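Local coordinates for transmembrane oligosaccharyl transferase (Archaeoglobus fulgidus, PDB 3WAJ), which belongs to the archaeal AglB (STT3-type) oligosaccharyl transferases, pairing a GT-C-clan N-terminal region with core and peripheral domains, and holds a zinc ion, at residues Y693-E698 / Q803-E808; A797-N802 / Y832-I837; F807-T812 / L824-N829. One frame throughout, in Å; residues are numbered along the deposited sequence.

Contact 1 (Y693-E698 / Q803-E808)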
loop_
_atom_site.group_PDB
_atom_site.type_symbol
_atom_site.label_atom_id
_atom_site.label_comp_id
_atom_site.label_asym_id
_atom_site.label_seq_id
_atom_site.Cartn_x
_atom_site.Cartn_y
_atom_site.Cartn_z
ATOM N N TYR A 693 -27.208 -12.350 5.988
ATOM C CA TYR A 693 -26.041 -11.860 6.728
ATOM C C TYR A 693 -26.424 -11.612 8.171
ATOM O O TYR A 693 -27.522 -11.134 8.438
ATOM C CB TYR A 693 -25.502 -10.566 6.091
ATOM C CG TYR A 693 -25.078 -10.789 4.673
ATOM C CD1 TYR A 693 -23.760 -11.032 4.366
ATOM C CD2 TYR A 693 -26.007 -10.811 3.645
ATOM C CE1 TYR A 693 -23.365 -11.278 3.064
ATOM C CE2 TYR A 693 -25.623 -11.070 2.330
ATOM C CZ TYR A 693 -24.303 -11.294 2.053
ATOM O OH TYR A 693 -23.913 -11.541 0.760
ATOM N N ARG A 694 -25.530 -11.944 9.101
ATOM C CA ARG A 694 -25.750 -11.673 10.532
ATOM C C ARG A 694 -24.446 -11.127 11.081
ATOM O O ARG A 694 -23.368 -11.496 10.598
ATOM C CB ARG A 694 -26.161 -12.953 11.292
ATOM C CG ARG A 694 -25.234 -14.164 11.072
ATOM C CD ARG A 694 -25.625 -15.317 11.962
ATOM N NE ARG A 694 -24.770 -16.498 11.819
ATOM C CZ ARG A 694 -24.992 -17.664 12.426
ATOM N NH1 ARG A 694 -26.045 -17.812 13.212
ATOM N NH2 ARG A 694 -24.170 -18.679 12.242
ATOM N N MET A 695 -24.518 -10.239 12.063
ATOM C CA MET A 695 -23.297 -9.777 12.703
ATOM C C MET A 695 -22.831 -10.876 13.655
ATOM O O MET A 695 -23.654 -11.535 14.296
ATOM C CB MET A 695 -23.556 -8.470 13.444
ATOM C CG MET A 695 -22.375 -7.924 14.243
ATOM S SD MET A 695 -22.657 -6.195 14.627
ATOM C CE MET A 695 -21.763 -6.144 16.119
ATOM N N ILE A 696 -21.523 -11.099 13.737
ATOM C CA ILE A 696 -21.018 -12.110 14.664
ATOM C C ILE A 696 -20.041 -11.545 15.681
ATOM O O ILE A 696 -19.785 -12.173 16.718
ATOM C CB ILE A 696 -20.380 -13.300 13.937
ATOM C CG1 ILE A 696 -19.206 -12.840 13.079
ATOM C CG2 ILE A 696 -21.411 -14.021 13.099
ATOM C CD1 ILE A 696 -18.537 -13.978 12.316
ATOM N N TYR A 697 -19.507 -10.362 15.374
ATOM C CA TYR A 697 -18.496 -9.693 16.201
ATOM C C TYR A 697 -18.343 -8.224 15.797
ATOM O O TYR A 697 -18.403 -7.898 14.607
ATOM C CB TYR A 697 -17.146 -10.416 16.036
ATOM C CG TYR A 697 -15.950 -9.777 16.730
ATOM C CD1 TYR A 697 -15.261 -8.706 16.153
ATOM C CD2 TYR A 697 -15.466 -10.286 17.935
ATOM C CE1 TYR A 697 -14.141 -8.140 16.780
ATOM C CE2 TYR A 697 -14.357 -9.727 18.562
ATOM C CZ TYR A 697 -13.701 -8.657 17.981
ATOM O OH TYR A 697 -12.608 -8.106 18.600
ATOM N N GLU A 698 -18.134 -7.341 16.771
ATOM C CA GLU A 698 -17.631 -5.989 16.479
ATOM C C GLU A 698 -16.536 -5.612 17.473
ATOM O O GLU A 698 -16.485 -6.128 18.588
ATOM C CB GLU A 698 -18.743 -4.927 16.500
ATOM C CG GLU A 698 -19.287 -4.595 17.900
ATOM C CD GLU A 698 -20.269 -3.404 17.893
ATOM O OE1 GLU A 698 -20.277 -2.616 16.916
ATOM O OE2 GLU A 698 -21.039 -3.240 18.871
ATOM N N GLN A 803 -19.889 -5.849 22.621
ATOM C CA GLN A 803 -19.543 -4.577 23.251
ATOM C C GLN A 803 -20.708 -4.120 24.100
ATOM O O GLN A 803 -20.741 -2.974 24.546
ATOM C CB GLN A 803 -19.249 -3.503 22.203
ATOM C CG GLN A 803 -18.127 -3.859 21.250
ATOM C CD GLN A 803 -16.813 -4.071 21.963
ATOM O OE1 GLN A 803 -16.601 -3.564 23.069
ATOM N NE2 GLN A 803 -15.918 -4.824 21.337
ATOM N N ASN A 804 -21.665 -5.023 24.302
ATOM C CA ASN A 804 -22.876 -4.736 25.063
ATOM C C ASN A 804 -23.601 -3.515 24.509
ATOM O O ASN A 804 -23.986 -2.604 25.251
ATOM C CB ASN A 804 -22.573 -4.609 26.567
ATOM C CG ASN A 804 -21.975 -5.891 27.159
ATOM O OD1 ASN A 804 -22.308 -7.004 26.739
ATOM N ND2 ASN A 804 -21.077 -5.735 28.128
ATOM N N ARG A 805 -23.749 -3.509 23.186
ATOM C CA ARG A 805 -24.539 -2.517 22.464
ATOM C C ARG A 805 -25.705 -3.245 21.822
ATOM O O ARG A 805 -25.557 -4.393 21.386
ATOM C CB ARG A 805 -23.693 -1.849 21.382
ATOM C CG ARG A 805 -24.475 -0.979 20.407
ATOM C CD ARG A 805 -23.528 -0.279 19.430
ATOM N NE ARG A 805 -22.924 -1.200 18.469
ATOM C CZ ARG A 805 -23.455 -1.497 17.283
ATOM N NH1 ARG A 805 -24.596 -0.938 16.908
ATOM N NH2 ARG A 805 -22.848 -2.355 16.468
ATOM N N THR A 806 -26.866 -2.598 21.776
ATOM C CA THR A 806 -28.029 -3.202 21.133
ATOM C C THR A 806 -28.488 -2.437 19.892
ATOM O O THR A 806 -28.210 -1.246 19.732
ATOM C CB THR A 806 -29.203 -3.369 22.110
ATOM O OG1 THR A 806 -29.636 -2.079 22.563
ATOM C CG2 THR A 806 -28.785 -4.227 23.292
ATOM N N PHE A 807 -29.194 -3.142 19.015
ATOM C CA PHE A 807 -29.843 -2.525 17.866
ATOM C C PHE A 807 -30.960 -3.459 17.481
ATOM O O PHE A 807 -30.965 -4.619 17.903
ATOM C CB PHE A 807 -28.869 -2.319 16.685
ATOM C CG PHE A 807 -28.242 -3.595 16.167
ATOM C CD1 PHE A 807 -26.955 -3.959 16.568
ATOM C CD2 PHE A 807 -28.929 -4.429 15.286
ATOM C CE1 PHE A 807 -26.358 -5.142 16.101
ATOM C CE2 PHE A 807 -28.337 -5.613 14.814
ATOM C CZ PHE A 807 -27.042 -5.962 15.227
ATOM N N GLU A 808 -31.908 -2.970 16.689
ATOM C CA GLU A 808 -33.023 -3.806 16.265
ATOM C C GLU A 808 -32.780 -4.396 14.884
ATOM O O GLU A 808 -32.423 -3.672 13.944
ATOM C CB GLU A 808 -34.328 -3.000 16.274
ATOM C CG GLU A 808 -34.842 -2.676 17.667
ATOM C CD GLU A 808 -35.116 -3.926 18.488
ATOM O OE1 GLU A 808 -35.866 -4.816 18.016
ATOM O OE2 GLU A 808 -34.561 -4.021 19.603
#
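Arg805 grips the carboxylate of Glu698 side-on with two nitrogens, yet the guanidinium and carboxylate planes are turned 54° apart. The two bonds of this salt bridge therefore differ. NE meets the syn lone pair of OE2, with Arg805 NE and Glu698 OE2 2.8 Å apart. NH2 comes from above the carboxylate plane, and Arg805 NH2 lies 2.6 Å from Glu698 OE1. The arginine chain bends at chi3 (71°), which turns NE toward the acid. Gln803 adds a nearly straight bond (176°) from its NE2 to the backbone O of Glu698, at 3.1 Å. Gln803 CG also packs 3.6 Å from Glu698 CG. Met695 CE lies 4.0 Å from Arg805 NH2, and Met695 SD lies 4.1 Å from Phe807 CE1, an oblique Met-aromatic contact. The pair has further partners: Thr801 OG1 and Gly769 N bind the Glu698 carboxylate, and Asp686 forms a salt bridge with Arg805 NH1. Strand 693-698 is thus tied to the loop that leads into strand 806-814, and through Phe807 to the strand itself. With two acids around Arg805 and several donors around Glu698, both groups are probably charged despite being buried.

Contact 2 (A797-N802 / Y832-I837)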
loop_
_atom_site.group_PDB
_atom_site.type_symbol
_atom_site.label_atom_id
_atom_site.label_comp_id
_atom_site.label_asym_id
_atom_site.label_seq_id
_atom_site.Cartn_x
_atom_site.Cartn_y
_atom_site.Cartn_z
ATOM N N ALA A 797 -36.397 -8.320 16.111
ATOM C CA ALA A 797 -35.611 -8.977 17.160
ATOM C C ALA A 797 -34.553 -8.016 17.690
ATOM O O ALA A 797 -34.057 -7.154 16.963
ATOM C CB ALA A 797 -34.967 -10.252 16.637
ATOM N N THR A 798 -34.201 -8.153 18.960
ATOM C CA THR A 798 -33.160 -7.291 19.516
ATOM C C THR A 798 -31.832 -8.051 19.530
ATOM O O THR A 798 -31.778 -9.223 19.927
ATOM C CB THR A 798 -33.549 -6.782 20.916
ATOM O OG1 THR A 798 -34.829 -6.151 20.831
ATOM C CG2 THR A 798 -32.543 -5.774 21.446
ATOM N N ILE A 799 -30.774 -7.387 19.076
ATOM C CA ILE A 799 -29.457 -8.016 18.950
ATOM C C ILE A 799 -28.490 -7.329 19.909
ATOM O O ILE A 799 -28.494 -6.107 20.006
ATOM C CB ILE A 799 -28.922 -7.902 17.504
ATOM C CG1 ILE A 799 -29.994 -8.313 16.481
ATOM C CG2 ILE A 799 -27.618 -8.708 17.324
ATOM C CD1 ILE A 799 -30.410 -9.789 16.558
ATOM N N LYS A 800 -27.671 -8.107 20.620
ATOM C CA LYS A 800 -26.648 -7.541 21.507
ATOM C C LYS A 800 -25.234 -7.942 21.069
ATOM O O LYS A 800 -24.936 -9.127 20.893
ATOM C CB LYS A 800 -26.871 -7.986 22.950
ATOM C CG LYS A 800 -26.031 -7.235 23.994
ATOM C CD LYS A 800 -26.290 -7.800 25.393
ATOM C CE LYS A 800 -25.443 -7.123 26.456
ATOM N NZ LYS A 800 -25.352 -7.936 27.723
ATOM N N THR A 801 -24.358 -6.952 20.919
ATOM C CA THR A 801 -23.003 -7.208 20.449
ATOM C C THR A 801 -22.090 -7.483 21.631
ATOM O O THR A 801 -22.428 -7.166 22.770
ATOM C CB THR A 801 -22.459 -6.012 19.645
ATOM O OG1 THR A 801 -21.905 -5.038 20.543
ATOM C CG2 THR A 801 -23.587 -5.366 18.836
ATOM N N ASN A 802 -20.913 -8.032 21.355
ATOM C CA ASN A 802 -19.917 -8.281 22.392
ATOM C C ASN A 802 -19.375 -7.006 23.033
ATOM O O ASN A 802 -18.481 -7.069 23.868
ATOM C CB ASN A 802 -18.755 -9.075 21.811
ATOM C CG ASN A 802 -18.243 -8.478 20.517
ATOM O OD1 ASN A 802 -19.015 -8.231 19.578
ATOM N ND2 ASN A 802 -16.942 -8.204 20.469
ATOM N N TYR A 832 -21.517 -17.510 18.566
ATOM C CA TYR A 832 -21.034 -16.163 18.323
ATOM C C TYR A 832 -21.408 -15.197 19.454
ATOM O O TYR A 832 -22.514 -15.272 20.006
ATOM C CB TYR A 832 -21.542 -15.687 16.965
ATOM C CG TYR A 832 -20.877 -16.404 15.799
ATOM C CD1 TYR A 832 -19.493 -16.516 15.727
ATOM C CD2 TYR A 832 -21.633 -16.975 14.778
ATOM C CE1 TYR A 832 -18.875 -17.159 14.661
ATOM C CE2 TYR A 832 -21.029 -17.630 13.709
ATOM C CZ TYR A 832 -19.650 -17.720 13.651
ATOM O OH TYR A 832 -19.027 -18.369 12.586
ATOM N N PRO A 833 -20.460 -14.310 19.820
ATOM C CA PRO A 833 -20.604 -13.295 20.876
ATOM C C PRO A 833 -21.632 -12.207 20.551
ATOM O O PRO A 833 -22.083 -11.516 21.456
ATOM C CB PRO A 833 -19.194 -12.683 20.986
ATOM C CG PRO A 833 -18.502 -13.025 19.704
ATOM C CD PRO A 833 -19.105 -14.324 19.237
ATOM N N VAL A 834 -21.977 -12.036 19.278
ATOM C CA VAL A 834 -23.120 -11.198 18.934
ATOM C C VAL A 834 -24.326 -12.116 18.847
ATOM O O VAL A 834 -24.356 -13.020 18.008
ATOM C CB VAL A 834 -22.931 -10.473 17.586
ATOM C CG1 VAL A 834 -24.231 -9.829 17.147
ATOM C CG2 VAL A 834 -21.815 -9.434 17.686
ATOM N N LYS A 835 -25.307 -11.915 19.723
ATOM C CA LYS A 835 -26.495 -12.779 19.730
ATOM C C LYS A 835 -27.822 -12.031 19.863
ATOM O O LYS A 835 -27.869 -10.908 20.378
ATOM C CB LYS A 835 -26.394 -13.925 20.770
ATOM C CG LYS A 835 -25.838 -13.559 22.133
ATOM C CD LYS A 835 -24.516 -14.299 22.416
ATOM C CE LYS A 835 -24.685 -15.818 22.459
ATOM N NZ LYS A 835 -23.385 -16.570 22.393
ATOM N N PRO A 836 -28.903 -12.643 19.362
ATOM C CA PRO A 836 -30.209 -12.033 19.628
ATOM C C PRO A 836 -30.570 -12.250 21.098
ATOM O O PRO A 836 -30.235 -13.298 21.663
ATOM C CB PRO A 836 -31.166 -12.799 18.694
ATOM C CG PRO A 836 -30.448 -14.079 18.322
ATOM C CD PRO A 836 -28.972 -13.798 18.442
ATOM N N ILE A 837 -31.214 -11.264 21.721
ATOM C CA ILE A 837 -31.632 -11.395 23.118
ATOM C C ILE A 837 -33.149 -11.484 23.290
ATOM O O ILE A 837 -33.641 -11.591 24.410
ATOM C CB ILE A 837 -31.093 -10.261 24.017
ATOM C CG1 ILE A 837 -31.579 -8.891 23.537
ATOM C CG2 ILE A 837 -29.572 -10.325 24.119
ATOM C CD1 ILE A 837 -31.067 -7.734 24.400
#
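Segments 797-802 and 832-837 run antiparallel, their end-to-end directions 156° apart, and three backbone bonds join them: Lys800 N to Lys835 O at 2.8 Å, Lys835 N to Lys800 O at 3.0 Å, and Ile837 N to Thr798 O at 2.8 Å. Lys800 and Lys835 are thus a hydrogen-bonded pair, and Ile799 and Pro836 a non-hydrogen-bonded one.

On the face carrying Ile799 and Pro836, the two branches of the isoleucine have separate tasks. CG2 meets Val834 CG1 at 3.6 Å. With chi2 at -65°, CD1 is carried to Pro836, where Ile799 CD1 lies 3.8 Å from Pro836 CB. The missing N-H of Pro836 costs the ladder nothing at this position. Phe807, Tyr809 and Tyr826 also touch Ile799, making this the aromatic side.

The ladder joins neighbouring strands of an antiparallel four-stranded sheet in the region of the long peripheral domain: strand 792-800 has 835-844 along one edge, the pairing described here, and 806-814 along the other.

Ile837 is more exposed and straddles two residues. Its CD1 lies 3.8 Å from Thr798 CG2, and its CG2 lies 3.8 Å from Lys800 CB. Thr798 OG1 is bound by Glu808. The Lys800 chain is extended and leads away from the other segment. Lys835 curls back instead, and its NZ donates to Tyr832 O.

Past the ladder the segments stay close without regular pairing. Val834 CG2 sits near the backbone of Thr801 and beside Asn802 OD1. Asn802 CB packs 3.7 Å from Pro833 CB, while its ND2 binds the backbone O of Glu698. Pro833 rests on Trp509 of helix 501-513 as well.

Contact 3 (F807-T812 / L824-N829)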
loop_
_atom_site.group_PDB
_atom_site.type_symbol
_atom_site.label_atom_id
_atom_site.label_comp_id
_atom_site.label_asym_id
_atom_site.label_seq_id
_atom_site.Cartn_x
_atom_site.Cartn_y
_atom_site.Cartn_z
ATOM N N PHE A 807 -29.194 -3.142 19.015
ATOM C CA PHE A 807 -29.843 -2.525 17.866
ATOM C C PHE A 807 -30.960 -3.459 17.481
ATOM O O PHE A 807 -30.965 -4.619 17.903
ATOM C CB PHE A 807 -28.869 -2.319 16.685
ATOM C CG PHE A 807 -28.242 -3.595 16.167
ATOM C CD1 PHE A 807 -26.955 -3.959 16.568
ATOM C CD2 PHE A 807 -28.929 -4.429 15.286
ATOM C CE1 PHE A 807 -26.358 -5.142 16.101
ATOM C CE2 PHE A 807 -28.337 -5.613 14.814
ATOM C CZ PHE A 807 -27.042 -5.962 15.227
ATOM N N GLU A 808 -31.908 -2.970 16.689
ATOM C CA GLU A 808 -33.023 -3.806 16.265
ATOM C C GLU A 808 -32.780 -4.396 14.884
ATOM O O GLU A 808 -32.423 -3.672 13.944
ATOM C CB GLU A 808 -34.328 -3.000 16.274
ATOM C CG GLU A 808 -34.842 -2.676 17.667
ATOM C CD GLU A 808 -35.116 -3.926 18.488
ATOM O OE1 GLU A 808 -35.866 -4.816 18.016
ATOM O OE2 GLU A 808 -34.561 -4.021 19.603
ATOM N N TYR A 809 -32.944 -5.714 14.767
ATOM C CA TYR A 809 -33.033 -6.346 13.458
ATOM C C TYR A 809 -34.479 -6.235 12.990
ATOM O O TYR A 809 -35.409 -6.584 13.723
ATOM C CB TYR A 809 -32.621 -7.824 13.510
ATOM C CG TYR A 809 -32.842 -8.542 12.185
ATOM C CD1 TYR A 809 -31.865 -8.529 11.200
ATOM C CD2 TYR A 809 -34.035 -9.216 11.909
ATOM C CE1 TYR A 809 -32.058 -9.170 9.976
ATOM C CE2 TYR A 809 -34.234 -9.861 10.683
ATOM C CZ TYR A 809 -33.238 -9.832 9.726
ATOM O OH TYR A 809 -33.407 -10.457 8.512
ATOM N N TRP A 810 -34.671 -5.746 11.771
ATOM C CA TRP A 810 -36.002 -5.672 11.175
ATOM C C TRP A 810 -35.973 -6.242 9.769
ATOM O O TRP A 810 -34.999 -6.056 9.046
ATOM C CB TRP A 810 -36.466 -4.219 11.080
ATOM C CG TRP A 810 -37.036 -3.643 12.336
ATOM C CD1 TRP A 810 -36.392 -2.853 13.251
ATOM C CD2 TRP A 810 -38.383 -3.783 12.806
ATOM N NE1 TRP A 810 -37.253 -2.502 14.261
ATOM C CE2 TRP A 810 -38.482 -3.060 14.014
ATOM C CE3 TRP A 810 -39.513 -4.452 12.322
ATOM C CZ2 TRP A 810 -39.671 -2.991 14.749
ATOM C CZ3 TRP A 810 -40.693 -4.383 13.053
ATOM C CH2 TRP A 810 -40.762 -3.657 14.251
ATOM N N GLN A 811 -37.039 -6.926 9.381
ATOM C CA GLN A 811 -37.250 -7.242 7.976
ATOM C C GLN A 811 -38.746 -7.208 7.723
ATOM O O GLN A 811 -39.525 -7.663 8.565
ATOM C CB GLN A 811 -36.665 -8.609 7.600
ATOM C CG GLN A 811 -36.698 -8.887 6.099
ATOM C CD GLN A 811 -36.214 -10.281 5.747
ATOM O OE1 GLN A 811 -35.598 -10.965 6.567
ATOM N NE2 GLN A 811 -36.498 -10.714 4.524
ATOM N N THR A 812 -39.151 -6.644 6.587
ATOM C CA THR A 812 -40.567 -6.596 6.234
ATOM C C THR A 812 -40.781 -7.216 4.866
ATOM O O THR A 812 -40.058 -6.918 3.909
ATOM C CB THR A 812 -41.152 -5.171 6.286
ATOM O OG1 THR A 812 -41.210 -4.736 7.646
ATOM C CG2 THR A 812 -42.570 -5.154 5.731
ATOM N N LEU A 824 -34.548 -15.601 7.828
ATOM C CA LEU A 824 -33.939 -15.026 9.031
ATOM C C LEU A 824 -32.521 -15.580 9.232
ATOM O O LEU A 824 -32.304 -16.789 9.126
ATOM C CB LEU A 824 -34.807 -15.329 10.257
ATOM C CG LEU A 824 -36.306 -15.034 10.120
ATOM C CD1 LEU A 824 -37.085 -15.391 11.387
ATOM C CD2 LEU A 824 -36.533 -13.579 9.767
ATOM N N PRO A 825 -31.545 -14.698 9.514
ATOM C CA PRO A 825 -30.153 -15.147 9.645
ATOM C C PRO A 825 -29.665 -15.325 11.087
ATOM O O PRO A 825 -28.574 -15.861 11.278
ATOM C CB PRO A 825 -29.373 -14.005 8.988
ATOM C CG PRO A 825 -30.186 -12.786 9.335
ATOM C CD PRO A 825 -31.638 -13.228 9.462
ATOM N N TYR A 826 -30.420 -14.873 12.084
ATOM C CA TYR A 826 -29.951 -15.023 13.464
ATOM C C TYR A 826 -30.542 -16.267 14.126
ATOM O O TYR A 826 -31.732 -16.551 13.980
ATOM C CB TYR A 826 -30.254 -13.774 14.298
ATOM C CG TYR A 826 -29.363 -12.587 13.989
ATOM C CD1 TYR A 826 -28.044 -12.544 14.441
ATOM C CD2 TYR A 826 -29.844 -11.499 13.265
ATOM C CE1 TYR A 826 -27.225 -11.454 14.169
ATOM C CE2 TYR A 826 -29.033 -10.406 12.998
ATOM C CZ TYR A 826 -27.735 -10.392 13.451
ATOM O OH TYR A 826 -26.949 -9.309 13.173
ATOM N N SER A 827 -29.706 -17.012 14.843
ATOM C CA SER A 827 -30.183 -18.169 15.608
ATOM C C SER A 827 -29.972 -17.927 17.091
ATOM O O SER A 827 -29.242 -17.010 17.489
ATOM C CB SER A 827 -29.469 -19.454 15.194
ATOM O OG SER A 827 -28.107 -19.433 15.585
ATOM N N HIS A 828 -30.601 -18.754 17.914
ATOM C CA HIS A 828 -30.532 -18.548 19.353
ATOM C C HIS A 828 -29.532 -19.466 20.062
ATOM O O HIS A 828 -29.387 -19.410 21.280
ATOM C CB HIS A 828 -31.936 -18.583 19.964
ATOM C CG HIS A 828 -32.746 -17.364 19.629
ATOM N ND1 HIS A 828 -33.462 -17.241 18.454
ATOM C CD2 HIS A 828 -32.907 -16.194 20.292
ATOM C CE1 HIS A 828 -34.049 -16.055 18.421
ATOM N NE2 HIS A 828 -33.731 -15.402 19.525
ATOM N N ASN A 829 -28.801 -20.267 19.289
ATOM C CA ASN A 829 -27.792 -21.142 19.876
ATOM C C ASN A 829 -26.435 -21.110 19.176
ATOM O O ASN A 829 -25.624 -22.020 19.354
ATOM C CB ASN A 829 -28.306 -22.587 19.963
ATOM C CG ASN A 829 -28.768 -23.131 18.618
ATOM O OD1 ASN A 829 -29.280 -22.390 17.777
ATOM N ND2 ASN A 829 -28.587 -24.436 18.409
#
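Tyr809 is met by two consecutive residues of the 824-829 loop, and this is the close part of the contact. Pro825 reaches toward it tip to tip, with Pro825 CD 3.4 Å from Tyr809 OH and 3.8 Å from Tyr809 CZ. Tyr826 turns the edge of its ring toward the Tyr809 ring. Tyr826 CE2 comes within 3.8 Å of Tyr809 CD1, the planes stand at 81°, and the centroids are 5.8 Å apart. Tyr809 CG is anti to the backbone N (chi1 174°), which starts the ring toward the loop. Both phenol groups are fixed by backbone partners: Tyr809 OH bonds with Leu690 O, and Tyr826 OH with Met695 N.

The flanks are looser. Leu824 CD2 comes only to 4.5 Å from Tyr809 CE2. At the other flank Tyr826 OH lies at the edge of the Phe807 ring, in its plane, 3.9 Å from CZ. All six touching residues are buried, so the looser part is not a solvent side. The loop beyond Tyr826 turns away from the strand. The central pair is an offset edge-to-face aromatic pair, here joining outermost strand 806-814 of the antiparallel sheet to the loop before strand 835-844.

The three contacts form one continuous patch. Centres of contacts 1 and 2 are about 5 Å apart, those of 2 and 3 about 9 Å, and those of 1 and 3 about 10 Å. Contacts 1 and 3 both use residues 807-808, with Phe807 touching in each, and Tyr826 OH lies 2.8 Å from Met695 N. Thr801 OG1, 2.6 Å from Glu698 OE2, joins contacts 1 and 2. Ala797 O, 2.9 Å from Tyr809 N, joins 2 and 3. Contact 2 pairs two strands of the sheet, contact 3 lays 824-829 against side chains of strand 806-814, and contact 1 ties that edge region to strand 693-698. The zinc ion is held by Asp47, Asp161 and His163, outside these contacts.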